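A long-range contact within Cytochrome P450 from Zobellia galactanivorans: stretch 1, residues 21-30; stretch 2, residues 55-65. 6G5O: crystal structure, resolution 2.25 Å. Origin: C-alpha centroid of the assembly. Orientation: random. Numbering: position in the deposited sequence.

Stretch 1 21-30: EMNDQDDPVT
Stretch 2, residues 55-65: GRIVIPSEVDI

The contact's most unusual feature is the cis peptide bond before Pro-60, in an irregular stretch that packs against a β-hairpin. The hairpin is defined by paired hydrogen bonds, Met-22 N to Val-29 O (3.0 Å) and Val-29 N to Met-22 O (2.8 Å), and by a type I' turn from Asp-24 to Asp-27, with Gln-25 (phi/psi 52/50) and Asp-26 (65/17) left-handed. Register is set by Asp-24 and Pro-60, whose CA atoms lie 6.3 Å apart.

Just beyond the cis bond, Ser-61 N donates to Asp-24 OD2 (2.9 Å, 174°); Asp-24 reaches it with chi1 t, and its OD1 lies 3.5 Å from Pro-60 CB. A carboxylate suits this place because it accepts from a backbone amide.

Asp-27 (chi1 t, chi2 -5°) forms a two-pronged salt bridge with Arg-56: NE to OD2 is 3.0 Å (168°) and NH2 to OD1 is 3.2 Å (158°). Arg-56 starts sideways, but its extended chain (chi2 and chi3 t) brings the guanidinium edge to the acid.

Ile-59 (chi1 m, chi2 t), before the proline, supplies the apolar part: its CG2 meets Met-22 CE at 3.9 Å and its CD1 meets Val-29 CG1 at 4.1 Å. Met-22 (p, t, m) and Val-29 (t) are buried, as apolar side chains allow. Together the stretches bury 410 Å².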

# COMPACT_ATOMS: atom_id res chain seq x y z
N GLU A 21 13.95 -16.53 -7.43
CA GLU A 21 13.18 -16.76 -8.65
C GLU A 21 11.85 -17.34 -8.29
O GLU A 21 11.75 -18.17 -7.38
CB GLU A 21 13.95 -17.64 -9.63
CG GLU A 21 15.12 -16.86 -10.25
CD GLU A 21 15.92 -17.61 -11.28
OE1 GLU A 21 16.78 -16.95 -11.90
OE2 GLU A 21 15.70 -18.83 -11.47
N MET A 22 10.82 -16.83 -8.98
CA MET A 22 9.48 -17.42 -8.90
C MET A 22 8.81 -17.52 -10.29
O MET A 22 9.11 -16.74 -11.21
CB MET A 22 8.60 -16.68 -7.89
CG MET A 22 8.27 -15.23 -8.22
SD MET A 22 7.06 -14.58 -7.02
CE MET A 22 5.53 -15.34 -7.57
N ASN A 23 7.96 -18.53 -10.46
CA ASN A 23 7.22 -18.76 -11.72
C ASN A 23 5.83 -18.17 -11.51
O ASN A 23 5.28 -18.22 -10.40
CB ASN A 23 7.17 -20.26 -12.11
N ASP A 24 5.26 -17.58 -12.56
CA ASP A 24 3.91 -17.01 -12.46
C ASP A 24 3.36 -16.91 -13.87
O ASP A 24 3.81 -16.07 -14.63
CB ASP A 24 3.95 -15.64 -11.77
CG ASP A 24 2.67 -14.84 -11.94
OD1 ASP A 24 1.59 -15.37 -11.61
OD2 ASP A 24 2.76 -13.68 -12.41
N GLN A 25 2.44 -17.80 -14.21
CA GLN A 25 1.73 -17.81 -15.52
C GLN A 25 2.65 -17.75 -16.74
O GLN A 25 2.47 -16.92 -17.63
CB GLN A 25 0.66 -16.69 -15.54
CG GLN A 25 -0.46 -16.94 -14.54
CD GLN A 25 -1.30 -15.73 -14.22
OE1 GLN A 25 -0.89 -14.84 -13.46
NE2 GLN A 25 -2.52 -15.72 -14.74
N ASP A 26 3.65 -18.63 -16.76
CA ASP A 26 4.56 -18.80 -17.91
C ASP A 26 5.44 -17.57 -18.18
O ASP A 26 6.04 -17.45 -19.24
CB ASP A 26 3.78 -19.22 -19.18
N ASP A 27 5.52 -16.69 -17.18
CA ASP A 27 6.25 -15.42 -17.29
C ASP A 27 7.15 -15.30 -16.07
O ASP A 27 6.81 -14.61 -15.10
CB ASP A 27 5.26 -14.25 -17.36
CG ASP A 27 5.91 -12.93 -17.77
OD1 ASP A 27 7.17 -12.87 -17.92
OD2 ASP A 27 5.15 -11.95 -17.94
N PRO A 28 8.30 -15.99 -16.10
CA PRO A 28 9.03 -16.12 -14.83
C PRO A 28 9.72 -14.82 -14.34
O PRO A 28 10.02 -13.93 -15.14
CB PRO A 28 10.02 -17.24 -15.15
CG PRO A 28 10.31 -17.08 -16.62
CD PRO A 28 9.08 -16.47 -17.25
N VAL A 29 9.98 -14.76 -13.04
CA VAL A 29 10.41 -13.53 -12.35
C VAL A 29 11.74 -13.74 -11.62
O VAL A 29 11.89 -14.67 -10.84
CB VAL A 29 9.35 -13.07 -11.31
CG1 VAL A 29 9.84 -11.89 -10.48
CG2 VAL A 29 8.04 -12.69 -11.99
N THR A 30 12.68 -12.85 -11.89
CA THR A 30 13.89 -12.69 -11.09
C THR A 30 13.73 -11.59 -9.99
O THR A 30 13.77 -10.40 -10.30
CB THR A 30 15.06 -12.32 -12.01
OG1 THR A 30 15.16 -13.27 -13.07
CG2 THR A 30 16.37 -12.32 -11.22
N GLY A 55 -1.13 -4.81 -16.96
CA GLY A 55 -1.23 -5.99 -16.11
C GLY A 55 0.06 -6.75 -15.94
O GLY A 55 0.23 -7.54 -15.00
N ARG A 56 1.00 -6.52 -16.84
CA ARG A 56 2.18 -7.38 -16.85
C ARG A 56 3.13 -7.18 -15.68
O ARG A 56 3.72 -8.16 -15.21
CB ARG A 56 2.95 -7.23 -18.15
CG ARG A 56 3.63 -8.54 -18.52
CD ARG A 56 4.49 -8.45 -19.77
NE ARG A 56 5.46 -9.54 -19.72
CZ ARG A 56 6.63 -9.57 -20.36
NH1 ARG A 56 7.03 -8.58 -21.16
NH2 ARG A 56 7.39 -10.64 -20.19
N ILE A 57 3.31 -5.94 -15.22
CA ILE A 57 4.29 -5.69 -14.16
C ILE A 57 3.78 -6.09 -12.77
O ILE A 57 4.53 -6.06 -11.82
CB ILE A 57 4.80 -4.23 -14.12
CG1 ILE A 57 3.71 -3.26 -13.67
CG2 ILE A 57 5.40 -3.85 -15.46
CD1 ILE A 57 4.04 -1.78 -13.91
N VAL A 58 2.52 -6.48 -12.64
CA VAL A 58 2.01 -6.92 -11.34
C VAL A 58 2.36 -8.40 -11.15
O VAL A 58 2.64 -9.13 -12.13
CB VAL A 58 0.48 -6.71 -11.23
CG1 VAL A 58 -0.03 -6.97 -9.81
CG2 VAL A 58 0.12 -5.30 -11.67
N ILE A 59 2.35 -8.83 -9.88
CA ILE A 59 2.62 -10.20 -9.49
C ILE A 59 1.63 -10.65 -8.41
O ILE A 59 1.69 -10.18 -7.25
CB ILE A 59 4.06 -10.35 -8.98
CG1 ILE A 59 5.05 -9.98 -10.08
CG2 ILE A 59 4.31 -11.79 -8.52
CD1 ILE A 59 6.47 -9.77 -9.58
N PRO A 60 0.70 -11.56 -8.77
CA PRO A 60 0.59 -12.23 -10.08
C PRO A 60 0.19 -11.32 -11.24
O PRO A 60 -0.63 -10.40 -11.05
CB PRO A 60 -0.52 -13.25 -9.85
CG PRO A 60 -1.36 -12.66 -8.77
CD PRO A 60 -0.40 -11.94 -7.87
N SER A 61 0.76 -11.58 -12.43
CA SER A 61 0.37 -10.89 -13.66
C SER A 61 -1.13 -10.86 -13.85
O SER A 61 -1.85 -11.80 -13.46
CB SER A 61 0.97 -11.55 -14.88
OG SER A 61 0.57 -10.87 -16.05
N GLU A 62 -1.60 -9.75 -14.43
CA GLU A 62 -3.02 -9.45 -14.59
C GLU A 62 -3.36 -9.23 -16.06
O GLU A 62 -4.45 -8.74 -16.36
CB GLU A 62 -3.41 -8.17 -13.82
CG GLU A 62 -3.41 -8.27 -12.29
CD GLU A 62 -3.66 -6.95 -11.55
OE1 GLU A 62 -3.65 -5.85 -12.16
OE2 GLU A 62 -3.87 -7.01 -10.32
N VAL A 63 -2.45 -9.56 -16.99
CA VAL A 63 -2.71 -9.46 -18.44
C VAL A 63 -4.06 -10.09 -18.89
O VAL A 63 -4.68 -9.61 -19.82
CB VAL A 63 -1.56 -10.12 -19.25
CG1 VAL A 63 -1.94 -10.42 -20.71
CG2 VAL A 63 -0.31 -9.24 -19.19
N ASP A 64 -4.47 -11.16 -18.23
CA ASP A 64 -5.62 -11.91 -18.69
C ASP A 64 -6.92 -11.37 -18.11
O ASP A 64 -8.00 -11.75 -18.58
CB ASP A 64 -5.45 -13.41 -18.38
CG ASP A 64 -4.39 -14.08 -19.29
OD1 ASP A 64 -4.06 -13.50 -20.36
OD2 ASP A 64 -3.88 -15.17 -18.92
N ILE A 65 -6.81 -10.47 -17.13
CA ILE A 65 -8.00 -9.92 -16.48
C ILE A 65 -8.32 -8.48 -16.81
O ILE A 65 -9.40 -8.03 -16.46
CB ILE A 65 -8.03 -10.11 -14.95
CG1 ILE A 65 -7.11 -9.10 -14.22
CG2 ILE A 65 -7.67 -11.53 -14.58
CD1 ILE A 65 -7.36 -9.03 -12.72